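Local coordinates for protein pantothenate synthetase (Francisella tularensis subsp. tularensis, PDB 3N8H) that probably catalyses the ATP-dependent condensation of pantoate with beta-alanine through a pantoyl-adenylate intermediate, giving pantothenate, at residues A[111-114]-A[115-118]; A[133-136]-A[137-141]; A[207-211]-A[212-216]. All coordinates share one frame; numbering follows the deposited sequence.

Contact 1: A[111-114]-A[115-118]; sequences PKLE and IANI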
ATOM      1  N   PRO A 111       0.771  -3.323   8.760  1.00 37.95           N
ATOM      2  CA  PRO A 111       1.207  -2.309   9.699  1.00 30.93           C
ATOM      3  C   PRO A 111       2.263  -2.866  10.669  1.00 41.26           C
ATOM      4  O   PRO A 111       2.041  -3.854  11.361  1.00 52.15           O
ATOM      5  CB  PRO A 111      -0.076  -1.960  10.472  1.00 37.44           C
ATOM      6  CG  PRO A 111      -1.081  -3.091  10.167  1.00 40.00           C
ATOM      7  CD  PRO A 111      -0.388  -4.079   9.258  1.00 39.80           C
ATOM      8  N   LYS A 112       3.420  -2.233  10.715  1.00 32.12           N
ATOM      9  CA  LYS A 112       4.438  -2.632  11.704  1.00 39.64           C
ATOM     10  C   LYS A 112       4.686  -1.475  12.654  1.00 43.70           C
ATOM     11  O   LYS A 112       5.577  -0.647  12.426  1.00 42.72           O
ATOM     12  CB  LYS A 112       5.730  -3.075  11.013  1.00 46.14           C
ATOM     13  CG  LYS A 112       5.604  -4.432  10.325  1.00 58.83           C
ATOM     14  CD  LYS A 112       4.978  -5.447  11.279  1.00 66.66           C
ATOM     15  CE  LYS A 112       4.676  -6.751  10.579  1.00 70.34           C
ATOM     16  NZ  LYS A 112       5.912  -7.329  10.000  1.00 75.18           N
ATOM     17  N   LEU A 113       3.842  -1.384  13.677  1.00 39.31           N
ATOM     18  CA  LEU A 113       3.964  -0.348  14.691  1.00 44.18           C
ATOM     19  C   LEU A 113       3.113  -0.657  15.911  1.00 45.25           C
ATOM     20  O   LEU A 113       2.204  -1.478  15.854  1.00 40.20           O
ATOM     21  CB  LEU A 113       3.626   1.044  14.145  1.00 44.88           C
ATOM     22  CG  LEU A 113       2.554   1.367  13.082  1.00 45.68           C
ATOM     23  CD1 LEU A 113       1.515   0.281  12.814  1.00 32.31           C
ATOM     24  CD2 LEU A 113       1.885   2.703  13.377  1.00 27.96           C
ATOM     25  N   GLU A 114       3.408   0.023  17.014  1.00 47.75           N
ATOM     26  CA  GLU A 114       2.809  -0.308  18.307  1.00 47.64           C
ATOM     27  C   GLU A 114       1.286  -0.256  18.353  1.00 38.41           C
ATOM     28  O   GLU A 114       0.622  -1.209  18.786  1.00 45.42           O
ATOM     29  CB  GLU A 114       3.401   0.572  19.403  1.00 57.18           C
ATOM     30  CG  GLU A 114       4.484  -0.134  20.185  1.00 76.46           C
ATOM     31  CD  GLU A 114       3.948  -1.336  20.950  1.00 85.61           C
ATOM     32  OE1 GLU A 114       4.167  -2.483  20.493  1.00 86.79           O
ATOM     33  OE2 GLU A 114       3.304  -1.130  22.005  1.00 85.55           O
ATOM     34  N   ILE A 115       0.733   0.854  17.903  1.00 37.10           N
ATOM     35  CA  ILE A 115      -0.715   1.022  17.950  1.00 43.48           C
ATOM     36  C   ILE A 115      -1.453  -0.118  17.248  1.00 40.36           C
ATOM     37  O   ILE A 115      -2.605  -0.389  17.545  1.00 45.14           O
ATOM     38  CB  ILE A 115      -1.153   2.371  17.361  1.00 46.91           C
ATOM     39  CG1 ILE A 115      -2.604   2.671  17.749  1.00 52.23           C
ATOM     40  CG2 ILE A 115      -0.979   2.379  15.840  1.00 47.42           C
ATOM     41  CD1 ILE A 115      -2.870   2.579  19.240  1.00 49.81           C
ATOM     42  N   ALA A 116      -0.789  -0.795  16.323  1.00 38.15           N
ATOM     43  CA  ALA A 116      -1.438  -1.877  15.586  1.00 37.81           C
ATOM     44  C   ALA A 116      -1.335  -3.206  16.306  1.00 35.87           C
ATOM     45  O   ALA A 116      -2.017  -4.160  15.941  1.00 38.21           O
ATOM     46  CB  ALA A 116      -0.848  -2.003  14.203  1.00 35.31           C
ATOM     47  N   ASN A 117      -0.461  -3.258  17.316  1.00 36.65           N
ATOM     48  CA  ASN A 117      -0.116  -4.493  17.999  1.00 32.29           C
ATOM     49  C   ASN A 117      -0.866  -4.708  19.302  1.00 37.31           C
ATOM     50  O   ASN A 117      -0.714  -5.752  19.943  1.00 41.19           O
ATOM     51  CB  ASN A 117       1.380  -4.520  18.320  1.00 36.86           C
ATOM     52  CG  ASN A 117       2.234  -4.733  17.102  1.00 44.20           C
ATOM     53  OD1 ASN A 117       1.787  -5.294  16.102  1.00 49.64           O
ATOM     54  ND2 ASN A 117       3.481  -4.296  17.178  1.00 48.05           N
ATOM     55  N   ILE A 118      -1.650  -3.719  19.703  1.00 35.32           N
ATOM     56  CA  ILE A 118      -2.391  -3.789  20.962  1.00 36.39           C
ATOM     57  C   ILE A 118      -3.895  -3.733  20.733  1.00 38.02           C
ATOM     58  O   ILE A 118      -4.353  -3.493  19.605  1.00 38.17           O
ATOM     59  CB  ILE A 118      -1.991  -2.632  21.895  1.00 39.65           C
ATOM     60  CG1 ILE A 118      -2.187  -1.285  21.182  1.00 40.69           C
ATOM     61  CG2 ILE A 118      -0.514  -2.816  22.394  1.00 37.70           C
ATOM     62  CD1 ILE A 118      -2.123  -0.053  22.091  1.00 42.19           C
TER
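E114 gives up the most surface where strand 107-111 runs out into the short helix 114-117, and it does so with two different parts of the residue. Its carbonyl oxygen takes the N-H of N117 (E114 O to N117 N, 2.7 Å), while its side chain, bent at chi2 (-64°), crosses that of N117 at about a right angle. There OE1 stands 3.8 Å from N117 ND2, with the carboxylate and amide planes turned 61° apart: proximity between polar ends without a hydrogen bond. L113 works in the same divided way. L113 O accepts from A116 N at 3.1 Å, and both bonds, from residue i+3 back to i, make tight, 3-10-like turns, as in a short, weakly bonded helix. The two methyls of L113 part: CD1 rests on A116 CB at 3.6 Å, and CD2 meets I115 CG2 at 3.8 Å, the two side chains lying alongside and pointing the same way. With I115 CG1 anti to the backbone N (chi1 -165°), CG2 falls between that N and the carbonyl carbon, where it meets L113 CD2. P111 CB adds a further touch on A116 CB. L113 and I115 also pack on helix 154-166, and P111 joins an antiparallel sheet with a strand of the second subunit. The chemistry is divided: apolar branches are directed into the protein and dimer interface, whereas the exposed E114 and N117 present polar groups at the surface.

Contact 2: A[133-136]-A[137-141]; sequences TVVL and KLLQI
The flat amide of Q140 is carried by a CG that lies against L136 CD1 at 4.0 Å, and its polar atoms are engaged beyond this helix: NE2 donates to F167 O and to Q140 OE1, both of the second subunit. A second flat group, the ring of the same F167 of the second subunit, makes a cation-pi contact with K137. Along the backbone, the N-H groups of K137, L138, L139 and Q140 donate to the carbonyl oxygens of T133, V134, V135 and L136. All four bonds span i to i+4, the repeat of an alpha-helix, with L138 N 2.9 Å from V134 O. The same spacing sets the side chains side by side, pointing the same way. V135 CG1, anti to the backbone N (chi1 167°), reaches along the helix to L139 CD1 at 3.9 Å; V134 CG2 meets L138 CD1 more loosely at 4.2 Å. T133 CG2 likewise runs beside the K137 chain, touching CE at 4.0 Å. The lysine bends at chi4, about the CD-CE bond, which turns NZ aside; NZ bonds to I100 O and forms a salt bridge with D166 OD1 of the second subunit, so this buried charge has polar partners in both chains. Within the fold, V135 and L139 face helix 154-166, I141 packs on helix 10-18, and V134 touches helix 97-100 and Q63, a predicted substrate-binding residue. T133 OG1 completes the setting by bonding to I109 N of strand 107-111.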
ATOM      1  N   THR A 133      -5.653  -1.903   3.622  1.00 35.36           N
ATOM      2  CA  THR A 133      -5.565  -2.208   2.196  1.00 38.40           C
ATOM      3  C   THR A 133      -6.827  -1.718   1.446  1.00 31.25           C
ATOM      4  O   THR A 133      -6.738  -1.029   0.423  1.00 32.71           O
ATOM      5  CB  THR A 133      -5.366  -3.731   1.960  1.00 32.88           C
ATOM      6  OG1 THR A 133      -4.174  -4.173   2.644  1.00 32.94           O
ATOM      7  CG2 THR A 133      -5.229  -4.028   0.475  1.00 37.38           C
ATOM      8  N   VAL A 134      -7.994  -2.053   1.976  1.00 29.50           N
ATOM      9  CA  VAL A 134      -9.245  -1.611   1.358  1.00 31.89           C
ATOM     10  C   VAL A 134      -9.403  -0.093   1.480  1.00 30.09           C
ATOM     11  O   VAL A 134      -9.882   0.552   0.557  1.00 32.23           O
ATOM     12  CB  VAL A 134     -10.494  -2.366   1.905  1.00 32.70           C
ATOM     13  CG1 VAL A 134     -10.930  -1.825   3.263  1.00 31.68           C
ATOM     14  CG2 VAL A 134     -11.641  -2.238   0.911  1.00 34.63           C
ATOM     15  N   VAL A 135      -8.973   0.495   2.594  1.00 26.39           N
ATOM     16  CA  VAL A 135      -9.090   1.949   2.732  1.00 30.05           C
ATOM     17  C   VAL A 135      -8.199   2.675   1.698  1.00 31.73           C
ATOM     18  O   VAL A 135      -8.638   3.605   0.995  1.00 31.04           O
ATOM     19  CB  VAL A 135      -8.789   2.415   4.200  1.00 33.33           C
ATOM     20  CG1 VAL A 135      -8.605   3.931   4.275  1.00 27.08           C
ATOM     21  CG2 VAL A 135      -9.921   1.985   5.120  1.00 31.91           C
ATOM     22  N   LEU A 136      -6.964   2.202   1.567  1.00 32.87           N
ATOM     23  CA  LEU A 136      -6.072   2.720   0.527  1.00 34.54           C
ATOM     24  C   LEU A 136      -6.726   2.637  -0.862  1.00 37.45           C
ATOM     25  O   LEU A 136      -6.687   3.593  -1.625  1.00 30.07           O
ATOM     26  CB  LEU A 136      -4.728   1.972   0.526  1.00 33.95           C
ATOM     27  CG  LEU A 136      -3.694   2.539  -0.462  1.00 37.50           C
ATOM     28  CD1 LEU A 136      -3.603   4.077  -0.386  1.00 37.86           C
ATOM     29  CD2 LEU A 136      -2.308   1.914  -0.254  1.00 28.80           C
ATOM     30  N   LYS A 137      -7.308   1.490  -1.188  1.00 30.22           N
ATOM     31  CA  LYS A 137      -7.987   1.325  -2.481  1.00 35.36           C
ATOM     32  C   LYS A 137      -9.150   2.317  -2.673  1.00 34.19           C
ATOM     33  O   LYS A 137      -9.284   2.962  -3.720  1.00 31.50           O
ATOM     34  CB  LYS A 137      -8.495  -0.120  -2.603  1.00 28.30           C
ATOM     35  CG  LYS A 137      -7.389  -1.141  -2.904  1.00 31.38           C
ATOM     36  CD  LYS A 137      -7.917  -2.580  -2.675  1.00 29.67           C
ATOM     37  CE  LYS A 137      -6.890  -3.628  -3.159  1.00 26.20           C
ATOM     38  NZ  LYS A 137      -6.942  -3.827  -4.642  1.00 36.17           N
ATOM     39  N   LEU A 138      -9.981   2.439  -1.638  1.00 31.34           N
ATOM     40  CA  LEU A 138     -11.160   3.299  -1.663  1.00 33.13           C
ATOM     41  C   LEU A 138     -10.782   4.768  -1.835  1.00 34.89           C
ATOM     42  O   LEU A 138     -11.489   5.560  -2.477  1.00 32.21           O
ATOM     43  CB  LEU A 138     -11.951   3.118  -0.368  1.00 30.06           C
ATOM     44  CG  LEU A 138     -12.718   1.782  -0.317  1.00 33.14           C
ATOM     45  CD1 LEU A 138     -13.354   1.563   1.041  1.00 25.89           C
ATOM     46  CD2 LEU A 138     -13.808   1.732  -1.429  1.00 37.38           C
ATOM     47  N   LEU A 139      -9.663   5.129  -1.238  1.00 28.68           N
ATOM     48  CA  LEU A 139      -9.175   6.501  -1.293  1.00 37.15           C
ATOM     49  C   LEU A 139      -8.612   6.798  -2.678  1.00 33.50           C
ATOM     50  O   LEU A 139      -8.714   7.937  -3.188  1.00 34.70           O
ATOM     51  CB  LEU A 139      -8.092   6.695  -0.221  1.00 35.26           C
ATOM     52  CG  LEU A 139      -8.602   6.871   1.216  1.00 35.18           C
ATOM     53  CD1 LEU A 139      -7.428   7.037   2.223  1.00 24.47           C
ATOM     54  CD2 LEU A 139      -9.532   8.064   1.287  1.00 33.57           C
ATOM     55  N   GLN A 140      -8.028   5.765  -3.284  1.00 29.94           N
ATOM     56  CA  GLN A 140      -7.381   5.890  -4.590  1.00 31.71           C
ATOM     57  C   GLN A 140      -8.472   5.983  -5.648  1.00 36.90           C
ATOM     58  O   GLN A 140      -8.333   6.657  -6.659  1.00 35.68           O
ATOM     59  CB  GLN A 140      -6.478   4.693  -4.846  1.00 28.37           C
ATOM     60  CG  GLN A 140      -5.160   4.673  -4.020  1.00 35.20           C
ATOM     61  CD  GLN A 140      -4.193   5.781  -4.459  1.00 42.22           C
ATOM     62  OE1 GLN A 140      -4.202   6.889  -3.908  1.00 37.66           O
ATOM     63  NE2 GLN A 140      -3.374   5.490  -5.469  1.00 38.24           N
ATOM     64  N   ILE A 141      -9.585   5.324  -5.373  1.00 36.84           N
ATOM     65  CA  ILE A 141     -10.728   5.347  -6.269  1.00 40.26           C
ATOM     66  C   ILE A 141     -11.474   6.674  -6.121  1.00 38.55           C
ATOM     67  O   ILE A 141     -11.760   7.326  -7.106  1.00 38.96           O
ATOM     68  CB  ILE A 141     -11.691   4.150  -5.988  1.00 36.20           C
ATOM     69  CG1 ILE A 141     -10.988   2.821  -6.305  1.00 30.98           C
ATOM     70  CG2 ILE A 141     -12.970   4.290  -6.814  1.00 36.56           C
ATOM     71  CD1 ILE A 141     -11.681   1.585  -5.652  1.00 36.16           C
TER

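Contact 3: A[207-211]-A[212-216]; sequences EILRQ and DDFSN
L209 and D212 join across the C-terminal end of helix 196-210, where the chain leaves the helix and enters two successive Asx turns. The backbone bond comes first: D212 N donates to L209 O, three residues back, at 3.0 Å. The carboxylates then shape the loop. D212 OD2 accepts F214 N at 2.8 Å, on its anti side, forming the first Asx turn. In the second, D213 OD1 is gripped twice, by S215 N at 2.9 Å and by S215 OG, both arriving from the same face of the carboxylate plane. Apolar contact is supplied by F214, buried despite the exposed residues beside it. The F214 and L209 side chains cross at about a right angle, with F214 CE1 4.0 Å from L209 CD2, while D212 CB sits over the centre of one face of the F214 ring. L209, D212 and F214 also touch helix 217-225, whose N-cap is N216, with OD1 bonded to E219 N. A water links the helix end to the loop, donating to I208 O at 2.6 Å and to D212 OD1 at 2.8 Å.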
ATOM      1  N   GLU A 207     -24.718   0.612  32.274  1.00 32.44           N
ATOM      2  CA  GLU A 207     -25.192   1.147  33.534  1.00 40.65           C
ATOM      3  C   GLU A 207     -24.036   1.024  34.516  1.00 39.22           C
ATOM      4  O   GLU A 207     -23.814   1.886  35.355  1.00 38.80           O
ATOM      5  CB  GLU A 207     -26.395   0.334  34.011  1.00 53.26           C
ATOM      6  CG  GLU A 207     -27.170   0.937  35.169  1.00 77.12           C
ATOM      7  CD  GLU A 207     -28.454   0.164  35.470  1.00 90.78           C
ATOM      8  OE1 GLU A 207     -28.660  -0.208  36.649  1.00 94.20           O
ATOM      9  OE2 GLU A 207     -29.252  -0.073  34.527  1.00 90.38           O
ATOM     10  N   ILE A 208     -23.284  -0.055  34.368  1.00 29.26           N
ATOM     11  CA  ILE A 208     -22.097  -0.305  35.187  1.00 34.58           C
ATOM     12  C   ILE A 208     -20.975   0.662  34.835  1.00 35.86           C
ATOM     13  O   ILE A 208     -20.351   1.258  35.708  1.00 41.39           O
ATOM     14  CB  ILE A 208     -21.620  -1.759  34.992  1.00 35.77           C
ATOM     15  CG1 ILE A 208     -22.638  -2.738  35.601  1.00 40.82           C
ATOM     16  CG2 ILE A 208     -20.225  -1.966  35.571  1.00 41.83           C
ATOM     17  CD1 ILE A 208     -22.351  -4.182  35.300  1.00 40.64           C
ATOM     18  N   LEU A 209     -20.714   0.808  33.549  1.00 32.26           N
ATOM     19  CA  LEU A 209     -19.640   1.681  33.110  1.00 35.24           C
ATOM     20  C   LEU A 209     -19.863   3.116  33.583  1.00 39.97           C
ATOM     21  O   LEU A 209     -18.942   3.766  34.056  1.00 39.97           O
ATOM     22  CB  LEU A 209     -19.485   1.614  31.584  1.00 32.86           C
ATOM     23  CG  LEU A 209     -18.908   0.290  31.036  1.00 26.78           C
ATOM     24  CD1 LEU A 209     -19.029   0.207  29.495  1.00 34.13           C
ATOM     25  CD2 LEU A 209     -17.455   0.074  31.517  1.00 32.24           C
ATOM     26  N   ARG A 210     -21.096   3.599  33.468  1.00 44.66           N
ATOM     27  CA  ARG A 210     -21.425   4.980  33.849  1.00 48.27           C
ATOM     28  C   ARG A 210     -21.209   5.302  35.324  1.00 44.38           C
ATOM     29  O   ARG A 210     -20.944   6.445  35.673  1.00 53.89           O
ATOM     30  CB  ARG A 210     -22.859   5.315  33.453  1.00 45.60           C
ATOM     31  CG  ARG A 210     -22.921   5.828  32.055  1.00 41.45           C
ATOM     32  CD  ARG A 210     -24.283   6.366  31.696  1.00 48.14           C
ATOM     33  NE  ARG A 210     -24.202   6.960  30.368  1.00 54.22           N
ATOM     34  CZ  ARG A 210     -25.248   7.239  29.605  1.00 47.96           C
ATOM     35  NH1 ARG A 210     -26.476   6.989  30.041  1.00 43.35           N
ATOM     36  NH2 ARG A 210     -25.053   7.778  28.410  1.00 42.78           N
ATOM     37  N   GLN A 211     -21.339   4.296  36.179  1.00 45.11           N
ATOM     38  CA  GLN A 211     -21.072   4.447  37.605  1.00 49.09           C
ATOM     39  C   GLN A 211     -19.618   4.181  38.015  1.00 45.29           C
ATOM     40  O   GLN A 211     -19.300   4.226  39.196  1.00 48.21           O
ATOM     41  CB  GLN A 211     -21.966   3.492  38.405  1.00 60.24           C
ATOM     42  CG  GLN A 211     -23.442   3.598  38.083  1.00 75.91           C
ATOM     43  CD  GLN A 211     -24.256   2.528  38.782  1.00 88.86           C
ATOM     44  OE1 GLN A 211     -23.709   1.536  39.264  1.00 94.81           O
ATOM     45  NE2 GLN A 211     -25.568   2.724  38.840  1.00 91.19           N
ATOM     46  N   ASP A 212     -18.737   3.875  37.068  1.00 42.90           N
ATOM     47  CA  ASP A 212     -17.398   3.419  37.444  1.00 44.04           C
ATOM     48  C   ASP A 212     -16.356   4.514  37.363  1.00 46.91           C
ATOM     49  O   ASP A 212     -16.494   5.440  36.567  1.00 38.91           O
ATOM     50  CB  ASP A 212     -16.944   2.232  36.588  1.00 43.23           C
ATOM     51  CG  ASP A 212     -16.164   1.215  37.393  1.00 46.43           C
ATOM     52  OD1 ASP A 212     -16.811   0.390  38.066  1.00 45.42           O
ATOM     53  OD2 ASP A 212     -14.914   1.253  37.377  1.00 49.32           O
ATOM     54  N   ASP A 213     -15.315   4.401  38.193  1.00 48.62           N
ATOM     55  CA  ASP A 213     -14.198   5.334  38.143  1.00 51.84           C
ATOM     56  C   ASP A 213     -12.977   4.701  37.488  1.00 53.63           C
ATOM     57  O   ASP A 213     -11.983   5.381  37.224  1.00 53.91           O
ATOM     58  CB  ASP A 213     -13.856   5.908  39.532  1.00 60.26           C
ATOM     59  CG  ASP A 213     -13.415   4.844  40.531  1.00 64.18           C
ATOM     60  OD1 ASP A 213     -13.067   3.719  40.118  1.00 60.49           O
ATOM     61  OD2 ASP A 213     -13.421   5.146  41.747  1.00 73.87           O
ATOM     62  N   PHE A 214     -13.064   3.402  37.212  1.00 44.91           N
ATOM     63  CA  PHE A 214     -12.027   2.717  36.449  1.00 40.92           C
ATOM     64  C   PHE A 214     -10.720   2.625  37.248  1.00 43.00           C
ATOM     65  O   PHE A 214      -9.651   2.437  36.685  1.00 39.24           O
ATOM     66  CB  PHE A 214     -11.790   3.438  35.123  1.00 35.44           C
ATOM     67  CG  PHE A 214     -13.042   3.581  34.290  1.00 44.84           C
ATOM     68  CD1 PHE A 214     -13.550   2.493  33.594  1.00 35.29           C
ATOM     69  CD2 PHE A 214     -13.737   4.779  34.252  1.00 43.98           C
ATOM     70  CE1 PHE A 214     -14.710   2.603  32.847  1.00 39.09           C
ATOM     71  CE2 PHE A 214     -14.908   4.896  33.502  1.00 48.00           C
ATOM     72  CZ  PHE A 214     -15.394   3.801  32.805  1.00 42.66           C
ATOM     73  N   SER A 215     -10.812   2.766  38.561  1.00 39.20           N
ATOM     74  CA  SER A 215      -9.605   2.673  39.386  1.00 47.14           C
ATOM     75  C   SER A 215      -9.201   1.213  39.568  1.00 49.83           C
ATOM     76  O   SER A 215      -8.091   0.907  40.006  1.00 53.55           O
ATOM     77  CB  SER A 215      -9.849   3.302  40.753  1.00 41.12           C
ATOM     78  OG  SER A 215     -10.874   2.611  41.442  1.00 44.23           O
ATOM     79  N   ASN A 216     -10.128   0.313  39.261  1.00 41.82           N
ATOM     80  CA  ASN A 216      -9.878  -1.110  39.423  1.00 47.07           C
ATOM     81  C   ASN A 216     -10.535  -1.901  38.291  1.00 43.82           C
ATOM     82  O   ASN A 216     -11.698  -2.293  38.389  1.00 41.55           O
ATOM     83  CB  ASN A 216     -10.376  -1.597  40.781  1.00 41.07           C
ATOM     84  CG  ASN A 216     -10.025  -3.049  41.038  1.00 50.56           C
ATOM     85  OD1 ASN A 216      -9.587  -3.761  40.144  1.00 57.80           O
ATOM     86  ND2 ASN A 216     -10.209  -3.489  42.269  1.00 64.93           N
TER
HETATM   87  O   HOH W   1     -19.535   0.767  38.144  1.00 43.79           O

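Read from the N terminus, the three contacts follow in series: none nests within or crosses another, and each is a local turn or helix segment that closes no long loop. Contact 1 ends strand 107-111 at the dimer interface and starts a short helix. Contact 2 comes soon after, along the later part of helix 127-142; its nearest atoms lie about 8 Å from those of contact 1, and both contacts touch the second subunit and pack on helix 154-166. Contact 3 falls much later, linking helix 196-210 to helix 217-225. It lies across the chain's centre from contact 2, with their centres about 38 Å apart, and meets no other chain of the assembly.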